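Local coordinates for protein endoglucanase, family GH5 (Zobellia galactanivorans, PDB 6GL2) that hydrolyses hemicellulose, probably including mixed-linked glucan, as a family 5 glycoside hydrolase built on a parallel eight-stranded barrel, at residues A[19-24]-A[101-106]; A[28-33]-A[319-324]; A[289-294]-A[329-334]. All blocks are in the same frame, centred on the assembly; numbering follows the deposited sequence. Where two conformers were deposited one is given.

Contact 1: A[19-24]-A[101-106]; sequences LDMGAG and YVIINI
Met21 lays its side chain over the ring of Tyr101, with CG 4.1 Å from the ring centroid and 13° off the ring normal, a CH-pi contact. Tyr101 CB points toward the end of helix 14-20, and CG anti to the carbonyl carbon (chi1 -72°) sets the ring against Met21 CG. The methionine crosses it at about a right angle; SD lies above the same ring, 5.5 Å from the centroid, a distant Met-aromatic contact. A bend at chi3 (68°) carries Met21 CE on to Ile103 CD1, 3.9 Å away, so one chain serves both an aromatic and an aliphatic neighbour. At the far end of the ring, Asp20 CB packs 3.3 Å from Tyr101 OH, while the hydroxyl hydrogen-bonds to Arg10. Phe17 meets the ring edge-to-face and Tyr144 stacks on it. A leucine in place of Tyr101 would probably rob Met21 CG of its flat platform and leave Arg10 without its hydroxyl partner. Gly22, with positive phi, suits the exit from the helix, and Ala23 leads into strand 24-26, which Gly24 begins. Tyr101 begins strand 101-105, and this is the arrangement of an N-terminal helix packed against the N-terminal end of a (beta/alpha)8 barrel.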
ATOM      1  N   LEU A  19       2.694  14.876  -2.833  1.00 12.11           N
ATOM      2  CA  LEU A  19       3.527  15.305  -3.976  1.00 11.64           C
ATOM      3  C   LEU A  19       5.001  14.937  -3.766  1.00 10.94           C
ATOM      4  O   LEU A  19       5.679  14.460  -4.714  1.00 12.10           O
ATOM      5  CB  LEU A  19       3.397  16.807  -4.264  1.00 11.84           C
ATOM      6  CG  LEU A  19       1.993  17.243  -4.684  1.00 14.28           C
ATOM      7  CD1 LEU A  19       2.035  18.749  -4.871  1.00 17.32           C
ATOM      8  CD2 LEU A  19       1.570  16.621  -5.963  1.00 15.55           C
ATOM      9  N   ASP A  20       5.503  15.221  -2.568  1.00 11.44           N
ATOM     10  CA  ASP A  20       6.938  14.916  -2.280  1.00 12.03           C
ATOM     11  C   ASP A  20       7.276  13.405  -2.342  1.00 11.05           C
ATOM     12  O   ASP A  20       8.384  13.077  -2.691  1.00 12.56           O
ATOM     13  CB  ASP A  20       7.266  15.393  -0.881  1.00 14.45           C
ATOM     14  CG  ASP A  20       7.320  16.915  -0.744  1.00 17.11           C
ATOM     15  OD1 ASP A  20       7.168  17.633  -1.754  1.00 19.65           O
ATOM     16  OD2 ASP A  20       7.431  17.334   0.444  1.00 18.19           O
ATOM     17  N   MET A  21       6.264  12.576  -2.184  1.00 10.43           N
ATOM     18  CA  MET A  21       6.447  11.103  -2.259  1.00 10.42           C
ATOM     19  C   MET A  21       6.809  10.692  -3.736  1.00 10.28           C
ATOM     20  O   MET A  21       7.251   9.547  -3.911  1.00  9.85           O
ATOM     21  CB  MET A  21       5.227  10.366  -1.770  1.00 10.61           C
ATOM     22  CG  MET A  21       5.038  10.437  -0.295  1.00 10.27           C
ATOM     23  SD  MET A  21       3.473   9.707   0.246  1.00 10.54           S
ATOM     24  CE  MET A  21       3.739   7.962  -0.092  1.00 10.50           C
ATOM     25  N   GLY A  22       6.533  11.523  -4.770  1.00 10.82           N
ATOM     26  CA  GLY A  22       6.924  11.173  -6.065  1.00  9.91           C
ATOM     27  C   GLY A  22       6.180   9.910  -6.557  1.00 10.33           C
ATOM     28  O   GLY A  22       4.970   9.773  -6.371  1.00 11.97           O
ATOM     29  N   ALA A  23       6.934   9.012  -7.197  1.00 10.05           N
ATOM     30  CA  ALA A  23       6.421   7.740  -7.645  1.00  9.86           C
ATOM     31  C   ALA A  23       6.988   6.661  -6.745  1.00  9.99           C
ATOM     32  O   ALA A  23       8.128   6.776  -6.230  1.00 10.04           O
ATOM     33  CB  ALA A  23       6.819   7.453  -9.071  1.00 12.45           C
ATOM     34  N   GLY A  24       6.241   5.576  -6.573  1.00  8.63           N
ATOM     35  CA  GLY A  24       6.690   4.479  -5.728  1.00  7.83           C
ATOM     36  C   GLY A  24       6.709   3.166  -6.369  1.00  8.33           C
ATOM     37  O   GLY A  24       6.168   2.906  -7.453  1.00  8.03           O
ATOM     38  N   TYR A 101      11.030   7.787   0.853  1.00  8.49           N
ATOM     39  CA  TYR A 101       9.936   7.549   1.771  1.00  7.98           C
ATOM     40  C   TYR A 101       9.762   6.004   1.884  1.00  8.19           C
ATOM     41  O   TYR A 101      10.020   5.325   0.879  1.00  8.33           O
ATOM     42  CB  TYR A 101       8.621   8.149   1.262  1.00  9.11           C
ATOM     43  CG  TYR A 101       8.606   9.682   1.332  1.00  9.94           C
ATOM     44  CD1 TYR A 101       9.141  10.428   0.318  1.00 10.14           C
ATOM     45  CD2 TYR A 101       8.137  10.292   2.420  1.00 10.30           C
ATOM     46  CE1 TYR A 101       9.209  11.859   0.407  1.00 10.62           C
ATOM     47  CE2 TYR A 101       8.122  11.731   2.533  1.00 12.20           C
ATOM     48  CZ  TYR A 101       8.713  12.426   1.550  1.00 12.21           C
ATOM     49  OH  TYR A 101       8.767  13.811   1.648  1.00 13.92           O
ATOM     50  N   VAL A 102       9.231   5.586   3.011  0.60  8.03           N
ATOM     51  CA  VAL A 102       9.018   4.124   3.204  0.60  7.86           C
ATOM     52  C   VAL A 102       7.658   4.040   3.848  0.60  7.35           C
ATOM     53  O   VAL A 102       7.351   4.666   4.872  0.60  8.38           O
ATOM     54  CB  VAL A 102      10.062   3.475   4.132  0.60  7.95           C
ATOM     55  CG1 VAL A 102       9.606   2.073   4.477  0.60  8.77           C
ATOM     56  CG2 VAL A 102      11.380   3.443   3.405  0.60  8.53           C
ATOM     57  N   ILE A 103       6.825   3.108   3.322  1.00  7.30           N
ATOM     58  CA  ILE A 103       5.523   2.813   3.920  1.00  7.16           C
ATOM     59  C   ILE A 103       5.625   1.374   4.498  1.00  7.45           C
ATOM     60  O   ILE A 103       5.896   0.432   3.761  1.00  8.40           O
ATOM     61  CB  ILE A 103       4.420   2.855   2.836  1.00  8.25           C
ATOM     62  CG1 ILE A 103       4.260   4.213   2.176  1.00  8.64           C
ATOM     63  CG2 ILE A 103       3.104   2.373   3.423  1.00  8.21           C
ATOM     64  CD1 ILE A 103       3.665   4.117   0.765  1.00  9.89           C
ATOM     65  N   ILE A 104       5.269   1.258   5.762  1.00  7.18           N
ATOM     66  CA  ILE A 104       5.184  -0.112   6.369  1.00  7.28           C
ATOM     67  C   ILE A 104       3.703  -0.336   6.694  1.00  7.96           C
ATOM     68  O   ILE A 104       3.039   0.552   7.237  1.00  8.61           O
ATOM     69  CB  ILE A 104       5.978  -0.146   7.695  1.00  9.94           C
ATOM     70  CG1 ILE A 104       7.501  -0.012   7.365  1.00 10.77           C
ATOM     71  CG2 ILE A 104       5.692  -1.459   8.441  1.00 12.45           C
ATOM     72  CD1 ILE A 104       8.349   0.186   8.646  1.00 12.69           C
ATOM     73  N   ASN A 105       3.188  -1.544   6.382  1.00  7.63           N
ATOM     74  CA  ASN A 105       1.774  -1.852   6.597  1.00  8.07           C
ATOM     75  C   ASN A 105       1.607  -3.143   7.333  1.00  8.24           C
ATOM     76  O   ASN A 105       2.540  -3.773   7.797  1.00  8.14           O
ATOM     77  CB  ASN A 105       1.006  -1.848   5.233  1.00  8.60           C
ATOM     78  CG  ASN A 105       1.222  -3.060   4.394  1.00  8.07           C
ATOM     79  OD1 ASN A 105       1.940  -3.978   4.805  1.00  8.15           O
ATOM     80  ND2 ASN A 105       0.525  -3.154   3.247  1.00  9.18           N
ATOM     81  N   ILE A 106       0.339  -3.502   7.521  1.00  8.47           N
ATOM     82  CA  ILE A 106      -0.145  -4.836   7.791  1.00  8.44           C
ATOM     83  C   ILE A 106      -0.744  -5.386   6.518  1.00  9.09           C
ATOM     84  O   ILE A 106      -1.707  -4.768   6.003  1.00 10.33           O
ATOM     85  CB  ILE A 106      -1.154  -4.866   8.979  1.00  8.57           C
ATOM     86  CG1 ILE A 106      -0.517  -4.443  10.256  1.00  9.65           C
ATOM     87  CG2 ILE A 106      -1.775  -6.244   9.056  1.00 10.44           C
ATOM     88  CD1 ILE A 106      -1.425  -4.464  11.492  1.00 10.03           C
TER

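Contact 2: A[28-33]-A[319-324]; sequences GNAMDT and FNRNTL
The loops that follow the first and last strands of a (beta/alpha)8 barrel meet here, at the C-terminal end of the strands, where glycoside hydrolases of family 5 carry their active site. Arg321, in the loop after strand 304-307, reaches across to the loop after strand 24-26 and grips Gly28 O with both terminal nitrogens. Arg321 NH2 donates to Gly28 O over 2.9 Å, in the carbonyl plane and on a lone pair. Arg321 NH1 donates to the same Gly28 O over 3.0 Å, tilted 26° from that plane. Both hydrogen bonds are bent, as they must be when two nitrogens of one guanidinium converge on a single atom, yet the oxygen stays close to the guanidinium plane. An arginine suits the place because its chain, extended from CG to NE, spans the gap between loops whose backbones stay well apart. Ala30 CB lies 3.8 Å from Arg321 NH1. Trp25 and Met50 also touch the arginine, and Asp309 makes a weak, long ion pair with NH2.

Each loop is braced internally. The carboxylate of Asp32 folds back (chi1 50°) to accept from two successive backbone nitrogens: Asn29 N bonds to Asp32 OD2 on its syn lone pair, and Ala30 N reaches Asp32 OD1 at 2.8 Å from above the carboxylate plane. Thr33 OG1, within hydrogen-bonding distance of both Ala30 O and Glu38 O, shares its proton between them, beside the backbone bond of the type I turn from Ala30 to Thr33. In the other loop, Asn320 OD1 receives Thr323 N at 3.0 Å, an Asx motif around the base of Arg321. Such a side-chain-to-backbone tie joins loops at the C-terminal rim of a (beta/alpha)8 barrel, where its first and last strands adjoin.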
ATOM      1  N   GLY A  28       7.037  -6.315  -3.379  1.00  7.59           N
ATOM      2  CA  GLY A  28       6.045  -7.344  -3.211  1.00  7.69           C
ATOM      3  C   GLY A  28       6.592  -8.755  -3.140  1.00  7.29           C
ATOM      4  O   GLY A  28       7.659  -9.019  -3.668  1.00  7.58           O
ATOM      5  N   ASN A  29       5.798  -9.642  -2.586  1.00  7.37           N
ATOM      6  CA  ASN A  29       6.169 -10.984  -2.333  1.00  7.66           C
ATOM      7  C   ASN A  29       7.493 -11.185  -1.648  1.00  9.08           C
ATOM      8  O   ASN A  29       8.323 -12.020  -1.991  1.00  8.76           O
ATOM      9  CB  ASN A  29       6.095 -11.809  -3.629  1.00  9.16           C
ATOM     10  CG  ASN A  29       4.651 -12.155  -4.069  1.00  9.96           C
ATOM     11  OD1 ASN A  29       3.688 -11.693  -3.530  1.00 11.42           O
ATOM     12  ND2 ASN A  29       4.546 -12.987  -5.139  1.00 11.41           N
ATOM     13  N   ALA A  30       7.784 -10.297  -0.674  1.00  8.20           N
ATOM     14  CA  ALA A  30       8.946 -10.370   0.179  1.00  7.78           C
ATOM     15  C   ALA A  30       8.461 -10.536   1.618  1.00  8.58           C
ATOM     16  O   ALA A  30       8.095 -11.624   1.975  1.00  8.23           O
ATOM     17  CB  ALA A  30       9.893  -9.189  -0.055  1.00  8.49           C
ATOM     18  N   MET A  31       8.490  -9.468   2.415  1.00  7.90           N
ATOM     19  CA  MET A  31       8.059  -9.538   3.796  0.70  7.46           C
ATOM     20  C   MET A  31       6.584  -9.808   3.948  1.00  8.01           C
ATOM     21  O   MET A  31       6.104 -10.150   5.024  1.00  7.99           O
ATOM     22  CB  MET A  31       8.462  -8.266   4.548  0.70  7.91           C
ATOM     23  CG  MET A  31       9.989  -8.037   4.576  0.70  8.65           C
ATOM     24  SD  MET A  31      10.849  -9.330   5.479  0.70 10.55           S
ATOM     25  CE  MET A  31      10.390  -8.787   7.201  0.70 10.42           C
ATOM     26  N   ASP A  32       5.818  -9.562   2.868  1.00  7.61           N
ATOM     27  CA  ASP A  32       4.395  -9.883   2.785  1.00  7.52           C
ATOM     28  C   ASP A  32       4.091 -11.349   2.457  1.00  8.48           C
ATOM     29  O   ASP A  32       2.933 -11.739   2.538  1.00  9.48           O
ATOM     30  CB  ASP A  32       3.712  -8.989   1.739  1.00  8.24           C
ATOM     31  CG  ASP A  32       4.433  -8.973   0.447  1.00  7.97           C
ATOM     32  OD1 ASP A  32       5.691  -8.808   0.406  1.00  8.27           O
ATOM     33  OD2 ASP A  32       3.758  -9.103  -0.639  1.00  9.91           O
ATOM     34  N   THR A  33       5.093 -12.135   2.123  1.00  8.07           N
ATOM     35  CA  THR A  33       4.868 -13.536   1.794  1.00  9.07           C
ATOM     36  C   THR A  33       4.067 -14.211   2.907  1.00 10.05           C
ATOM     37  O   THR A  33       4.358 -14.074   4.082  1.00 10.16           O
ATOM     38  CB  THR A  33       6.262 -14.171   1.625  1.00  9.62           C
ATOM     39  OG1 THR A  33       6.907 -13.660   0.482  1.00 10.29           O
ATOM     40  CG2 THR A  33       6.197 -15.756   1.533  1.00 10.23           C
ATOM     41  N   PHE A 319      11.624  -5.351 -11.978  1.00  9.29           N
ATOM     42  CA  PHE A 319      13.035  -5.366 -11.501  1.00  8.99           C
ATOM     43  C   PHE A 319      13.439  -6.803 -11.224  1.00  9.77           C
ATOM     44  O   PHE A 319      12.670  -7.547 -10.639  1.00  9.37           O
ATOM     45  CB  PHE A 319      13.121  -4.551 -10.238  1.00  9.16           C
ATOM     46  CG  PHE A 319      14.502  -4.514  -9.606  1.00  9.42           C
ATOM     47  CD1 PHE A 319      15.602  -4.011 -10.310  1.00  9.22           C
ATOM     48  CD2 PHE A 319      14.741  -5.041  -8.381  1.00  9.64           C
ATOM     49  CE1 PHE A 319      16.853  -3.990  -9.727  1.00 10.16           C
ATOM     50  CE2 PHE A 319      16.024  -5.015  -7.819  1.00 10.01           C
ATOM     51  CZ  PHE A 319      17.088  -4.506  -8.482  1.00  9.84           C
ATOM     52  N   ASN A 320      14.659  -7.200 -11.663  1.00 10.32           N
ATOM     53  CA  ASN A 320      15.163  -8.491 -11.397  1.00  8.98           C
ATOM     54  C   ASN A 320      16.031  -8.470 -10.120  1.00  9.77           C
ATOM     55  O   ASN A 320      17.148  -7.953 -10.099  1.00  9.82           O
ATOM     56  CB  ASN A 320      16.012  -9.008 -12.566  1.00 10.48           C
ATOM     57  CG  ASN A 320      16.388 -10.420 -12.389  1.00 11.04           C
ATOM     58  OD1 ASN A 320      16.725 -10.908 -11.337  1.00 11.16           O
ATOM     59  ND2 ASN A 320      16.501 -11.146 -13.567  1.00 13.83           N
ATOM     60  N   ARG A 321      15.473  -8.943  -9.024  1.00  8.85           N
ATOM     61  CA  ARG A 321      16.168  -8.934  -7.719  1.00  9.52           C
ATOM     62  C   ARG A 321      17.381  -9.847  -7.681  1.00 10.06           C
ATOM     63  O   ARG A 321      18.267  -9.553  -6.833  1.00 10.92           O
ATOM     64  CB  ARG A 321      15.161  -9.312  -6.596  1.00  9.07           C
ATOM     65  CG  ARG A 321      14.000  -8.372  -6.527  1.00  9.58           C
ATOM     66  CD  ARG A 321      13.012  -8.749  -5.469  1.00  8.71           C
ATOM     67  NE  ARG A 321      11.752  -8.058  -5.699  1.00  8.18           N
ATOM     68  CZ  ARG A 321      10.633  -8.229  -4.962  1.00  8.09           C
ATOM     69  NH1 ARG A 321      10.643  -8.905  -3.820  1.00  8.16           N
ATOM     70  NH2 ARG A 321       9.513  -7.691  -5.387  1.00  8.02           N
ATOM     71  N   ASN A 322      17.413 -10.834  -8.540  1.00 10.06           N
ATOM     72  CA  ASN A 322      18.559 -11.773  -8.536  1.00 11.79           C
ATOM     73  C   ASN A 322      19.754 -11.259  -9.322  1.00 11.20           C
ATOM     74  O   ASN A 322      20.886 -11.488  -8.900  1.00 14.55           O
ATOM     75  CB  ASN A 322      18.115 -13.083  -9.120  1.00 13.46           C
ATOM     76  CG  ASN A 322      17.143 -13.850  -8.177  1.00 18.27           C
ATOM     77  OD1 ASN A 322      16.098 -14.255  -8.577  1.00 27.39           O
ATOM     78  ND2 ASN A 322      17.509 -13.895  -6.946  1.00 19.47           N
ATOM     79  N   THR A 323      19.545 -10.428 -10.307  1.00  9.63           N
ATOM     80  CA  THR A 323      20.649  -9.924 -11.113  1.00 10.54           C
ATOM     81  C   THR A 323      20.873  -8.439 -10.972  1.00 11.53           C
ATOM     82  O   THR A 323      21.887  -7.916 -11.427  1.00 13.20           O
ATOM     83  CB  THR A 323      20.362 -10.178 -12.583  1.00 11.38           C
ATOM     84  OG1 THR A 323      19.314  -9.323 -13.036  1.00 11.89           O
ATOM     85  CG2 THR A 323      20.075 -11.639 -12.928  1.00 12.42           C
ATOM     86  N   LEU A 324      19.974  -7.726 -10.279  1.00 10.37           N
ATOM     87  CA  LEU A 324      20.046  -6.301 -10.122  1.00  9.55           C
ATOM     88  C   LEU A 324      19.859  -5.509 -11.380  1.00 10.16           C
ATOM     89  O   LEU A 324      20.178  -4.343 -11.386  1.00 14.83           O
ATOM     90  CB  LEU A 324      21.226  -5.830  -9.276  1.00 11.27           C
ATOM     91  CG  LEU A 324      21.435  -6.562  -7.968  1.00 11.22           C
ATOM     92  CD1 LEU A 324      22.783  -6.170  -7.307  1.00 13.04           C
ATOM     93  CD2 LEU A 324      20.265  -6.418  -7.041  1.00 11.15           C
TER

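Contact 3: A[289-294]-A[329-334]; sequences AHAEFY and PEIAEA
A water lies 2.8 Å from both Glu292 O and Ala334 O and can donate to either, though other acceptors compete for its protons. It sits between helix 284-301 and helix 329-336, the last two in the outer layer of the (beta/alpha)8 barrel, packed side by side. Ala334 stands in the final turn of its helix, and the chain stops at residue 337, so no backbone N-H four residues on exists to take up its oxygen; the water probably takes part of that role. For Glu292, within its longer helix, the water is an addition at the helix surface.

Beside this polar link the helices meet through methyl and methylene groups. Ala291 points its methyl at Ile331, whose branch CG2 meets Ala291 CB at 3.9 Å. The isoleucine holds CG1 anti to its carbonyl carbon (chi1 -64°) and thereby turns CG2 to the opposing helix. In the conformer given, the methylene CG of Glu292 lies against the methyl of Ala334; the carbons come as near as 3.4 Å from Glu292 CG to Ala334 CB, a closeness that is doubtful because the glutamate has two conformers. Its aliphatic stem thus serves the packing at the border of the contact, where the residue is partly exposed. Alanine suits Ala291 and Ala334 because each brings only a methyl to the interface, and at Glu292 and Ala334 the CA atoms are just 4.8 Å apart.

Ala334 also rests on Leu288 of helix 284-301, one turn before Glu292. On its other side, helix 329-336 packs against helix 48-57, so it is wedged between helices 284-301 and 48-57 and closes the ring of helices. At the seam, Ala334 CB lies 4.0 Å from Glu292 CA.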
ATOM      1  N   ALA A 289       2.365   1.553 -22.692  1.00 13.56           N
ATOM      2  CA  ALA A 289       1.403   2.631 -22.941  1.00 12.34           C
ATOM      3  C   ALA A 289       0.482   2.862 -21.744  1.00 11.90           C
ATOM      4  O   ALA A 289       0.255   3.970 -21.345  1.00 12.94           O
ATOM      5  CB  ALA A 289       0.537   2.350 -24.171  1.00 14.68           C
ATOM      6  N   HIS A 290      -0.009   1.792 -21.171  1.00 11.25           N
ATOM      7  CA  HIS A 290      -0.894   1.861 -20.009  1.00 10.70           C
ATOM      8  C   HIS A 290      -0.118   2.466 -18.809  1.00 11.60           C
ATOM      9  O   HIS A 290      -0.624   3.359 -18.113  1.00 11.25           O
ATOM     10  CB  HIS A 290      -1.370   0.452 -19.666  1.00 10.41           C
ATOM     11  CG  HIS A 290      -2.133   0.418 -18.393  1.00 10.92           C
ATOM     12  ND1 HIS A 290      -1.517   0.135 -17.181  1.00 10.21           N
ATOM     13  CD2 HIS A 290      -3.485   0.573 -18.124  1.00 11.07           C
ATOM     14  CE1 HIS A 290      -2.449   0.096 -16.264  1.00 11.90           C
ATOM     15  NE2 HIS A 290      -3.644   0.491 -16.796  1.00 12.36           N
ATOM     16  N   ALA A 291       1.141   2.024 -18.545  1.00 10.95           N
ATOM     17  CA  ALA A 291       1.925   2.545 -17.427  1.00 10.62           C
ATOM     18  C   ALA A 291       2.156   4.020 -17.563  1.00 10.98           C
ATOM     19  O   ALA A 291       2.034   4.805 -16.595  1.00 12.28           O
ATOM     20  CB  ALA A 291       3.209   1.702 -17.232  1.00 12.27           C
ATOM     21  N   GLU A 292       2.585   4.406 -18.772  0.70 12.08           N
ATOM     22  CA  GLU A 292       2.850   5.825 -19.049  0.70 12.88           C
ATOM     23  C   GLU A 292       1.616   6.701 -18.747  0.70 12.38           C
ATOM     24  O   GLU A 292       1.696   7.737 -18.121  0.70 13.06           O
ATOM     25  CB  GLU A 292       3.204   5.966 -20.569  0.70 15.00           C
ATOM     26  CG  GLU A 292       4.636   5.583 -21.000  0.70 16.86           C
ATOM     27  CD  GLU A 292       4.870   5.503 -22.486  0.70 20.84           C
ATOM     28  OE1 GLU A 292       3.865   5.527 -23.248  0.70 24.27           O
ATOM     29  OE2 GLU A 292       6.071   5.357 -22.900  0.70 23.48           O
ATOM     30  N   PHE A 293       0.474   6.228 -19.260  1.00 12.40           N
ATOM     31  CA  PHE A 293      -0.784   7.014 -19.187  1.00 12.79           C
ATOM     32  C   PHE A 293      -1.333   7.090 -17.743  1.00 11.62           C
ATOM     33  O   PHE A 293      -1.702   8.095 -17.212  1.00 12.30           O
ATOM     34  CB  PHE A 293      -1.841   6.404 -20.077  1.00 13.46           C
ATOM     35  CG  PHE A 293      -3.073   7.272 -20.225  1.00 15.24           C
ATOM     36  CD1 PHE A 293      -3.181   8.294 -21.210  1.00 16.91           C
ATOM     37  CD2 PHE A 293      -4.123   7.154 -19.329  1.00 16.30           C
ATOM     38  CE1 PHE A 293      -4.327   9.065 -21.310  1.00 18.78           C
ATOM     39  CE2 PHE A 293      -5.290   7.972 -19.434  1.00 16.72           C
ATOM     40  CZ  PHE A 293      -5.373   8.926 -20.416  1.00 18.64           C
ATOM     41  N   TYR A 294      -1.267   5.909 -17.109  1.00 10.67           N
ATOM     42  CA  TYR A 294      -1.770   5.817 -15.716  1.00 11.34           C
ATOM     43  C   TYR A 294      -0.983   6.754 -14.802  1.00 11.75           C
ATOM     44  O   TYR A 294      -1.493   7.478 -13.981  1.00 12.32           O
ATOM     45  CB  TYR A 294      -1.761   4.299 -15.333  1.00 10.83           C
ATOM     46  CG  TYR A 294      -2.498   3.958 -14.025  1.00 10.89           C
ATOM     47  CD1 TYR A 294      -2.031   4.443 -12.820  1.00 10.80           C
ATOM     48  CD2 TYR A 294      -3.584   3.116 -14.004  1.00 11.51           C
ATOM     49  CE1 TYR A 294      -2.655   4.160 -11.630  1.00 10.34           C
ATOM     50  CE2 TYR A 294      -4.232   2.828 -12.814  1.00 11.73           C
ATOM     51  CZ  TYR A 294      -3.724   3.313 -11.581  1.00 11.26           C
ATOM     52  OH  TYR A 294      -4.365   3.038 -10.397  1.00 10.95           O
ATOM     53  N   PRO A 329      12.811  -1.954 -17.952  1.00 11.15           N
ATOM     54  CA  PRO A 329      13.210  -0.623 -17.512  1.00 10.75           C
ATOM     55  C   PRO A 329      12.290   0.483 -18.058  1.00 11.60           C
ATOM     56  O   PRO A 329      12.153   1.505 -17.409  1.00 12.89           O
ATOM     57  CB  PRO A 329      14.604  -0.467 -18.063  1.00 13.29           C
ATOM     58  CG  PRO A 329      14.712  -1.415 -19.170  1.00 12.43           C
ATOM     59  CD  PRO A 329      13.872  -2.592 -18.780  1.00 11.99           C
ATOM     60  N   GLU A 330      11.711   0.266 -19.250  1.00 12.66           N
ATOM     61  CA  GLU A 330      10.898   1.332 -19.823  1.00 13.46           C
ATOM     62  C   GLU A 330       9.603   1.548 -19.052  1.00 13.72           C
ATOM     63  O   GLU A 330       9.135   2.647 -18.960  1.00 13.48           O
ATOM     64  CB  GLU A 330      10.593   1.067 -21.293  1.00 15.54           C
ATOM     65  CG  GLU A 330      11.837   0.971 -22.144  1.00 18.93           C
ATOM     66  CD  GLU A 330      12.862   2.018 -21.775  1.00 26.02           C
ATOM     67  OE1 GLU A 330      12.579   3.241 -21.981  1.00 28.78           O
ATOM     68  OE2 GLU A 330      13.954   1.650 -21.228  1.00 32.81           O
ATOM     69  N   ILE A 331       9.040   0.493 -18.435  1.00 11.65           N
ATOM     70  CA  ILE A 331       7.896   0.662 -17.518  1.00 11.03           C
ATOM     71  C   ILE A 331       8.312   1.545 -16.373  1.00 10.83           C
ATOM     72  O   ILE A 331       7.595   2.438 -15.973  1.00 11.93           O
ATOM     73  CB  ILE A 331       7.253  -0.682 -17.079  1.00 10.65           C
ATOM     74  CG1 ILE A 331       6.636  -1.425 -18.283  1.00 11.52           C
ATOM     75  CG2 ILE A 331       6.217  -0.478 -15.956  1.00 10.58           C
ATOM     76  CD1 ILE A 331       6.106  -2.818 -18.015  1.00 12.48           C
ATOM     77  N   ALA A 332       9.455   1.158 -15.758  1.00 11.65           N
ATOM     78  CA  ALA A 332       9.928   1.947 -14.609  1.00 10.87           C
ATOM     79  C   ALA A 332      10.106   3.431 -14.958  1.00 11.47           C
ATOM     80  O   ALA A 332       9.690   4.315 -14.238  1.00 12.33           O
ATOM     81  CB  ALA A 332      11.191   1.344 -13.998  1.00 11.64           C
ATOM     82  N   GLU A 333      10.752   3.606 -16.109  1.00 12.46           N
ATOM     83  CA  GLU A 333      11.045   4.988 -16.534  0.50 14.12           C
ATOM     84  C   GLU A 333       9.773   5.742 -16.819  1.00 15.38           C
ATOM     85  O   GLU A 333       9.689   6.922 -16.504  1.00 16.79           O
ATOM     86  CB  GLU A 333      11.984   4.959 -17.745  0.50 13.72           C
ATOM     87  CG  GLU A 333      13.413   4.642 -17.341  0.50 14.58           C
ATOM     88  CD  GLU A 333      14.245   3.998 -18.439  0.50 16.43           C
ATOM     89  OE1 GLU A 333      13.820   4.085 -19.605  0.50 20.39           O
ATOM     90  OE2 GLU A 333      15.312   3.434 -18.153  0.50 17.61           O
ATOM     91  N   ALA A 334       8.764   5.072 -17.348  1.00 15.11           N
ATOM     92  CA  ALA A 334       7.479   5.708 -17.650  1.00 14.42           C
ATOM     93  C   ALA A 334       6.759   6.117 -16.409  1.00 15.63           C
ATOM     94  O   ALA A 334       6.049   7.150 -16.403  1.00 18.44           O
ATOM     95  CB  ALA A 334       6.599   4.714 -18.373  1.00 15.68           C
TER
HETATM   96  O   HOH W   1       4.109   8.916 -17.460  0.87 25.26           O

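In the fold
From the N terminus, the chain first passes residues 19-24, which lead into the first barrel strand, then residues 28-33, which follow it. Contact 1 closes when the third strand arrives at 101-106, tying the N-terminal helix to the start of that strand. Residues 289-294 come far later, on the helix before the last strand. Contact 2 closes at 319-324, a loop spanning most of the barrel, joining its first and last strand-to-helix loops. Contact 3 closes soon after, at 329-334, between the last two outer helices. Contact 2 crosses both others, whereas contacts 1 and 3 follow in series. Contacts 1 and 2 share the first strand's surroundings without touching otherwise, one at its N-terminal end, the other among loops at its C-terminal end.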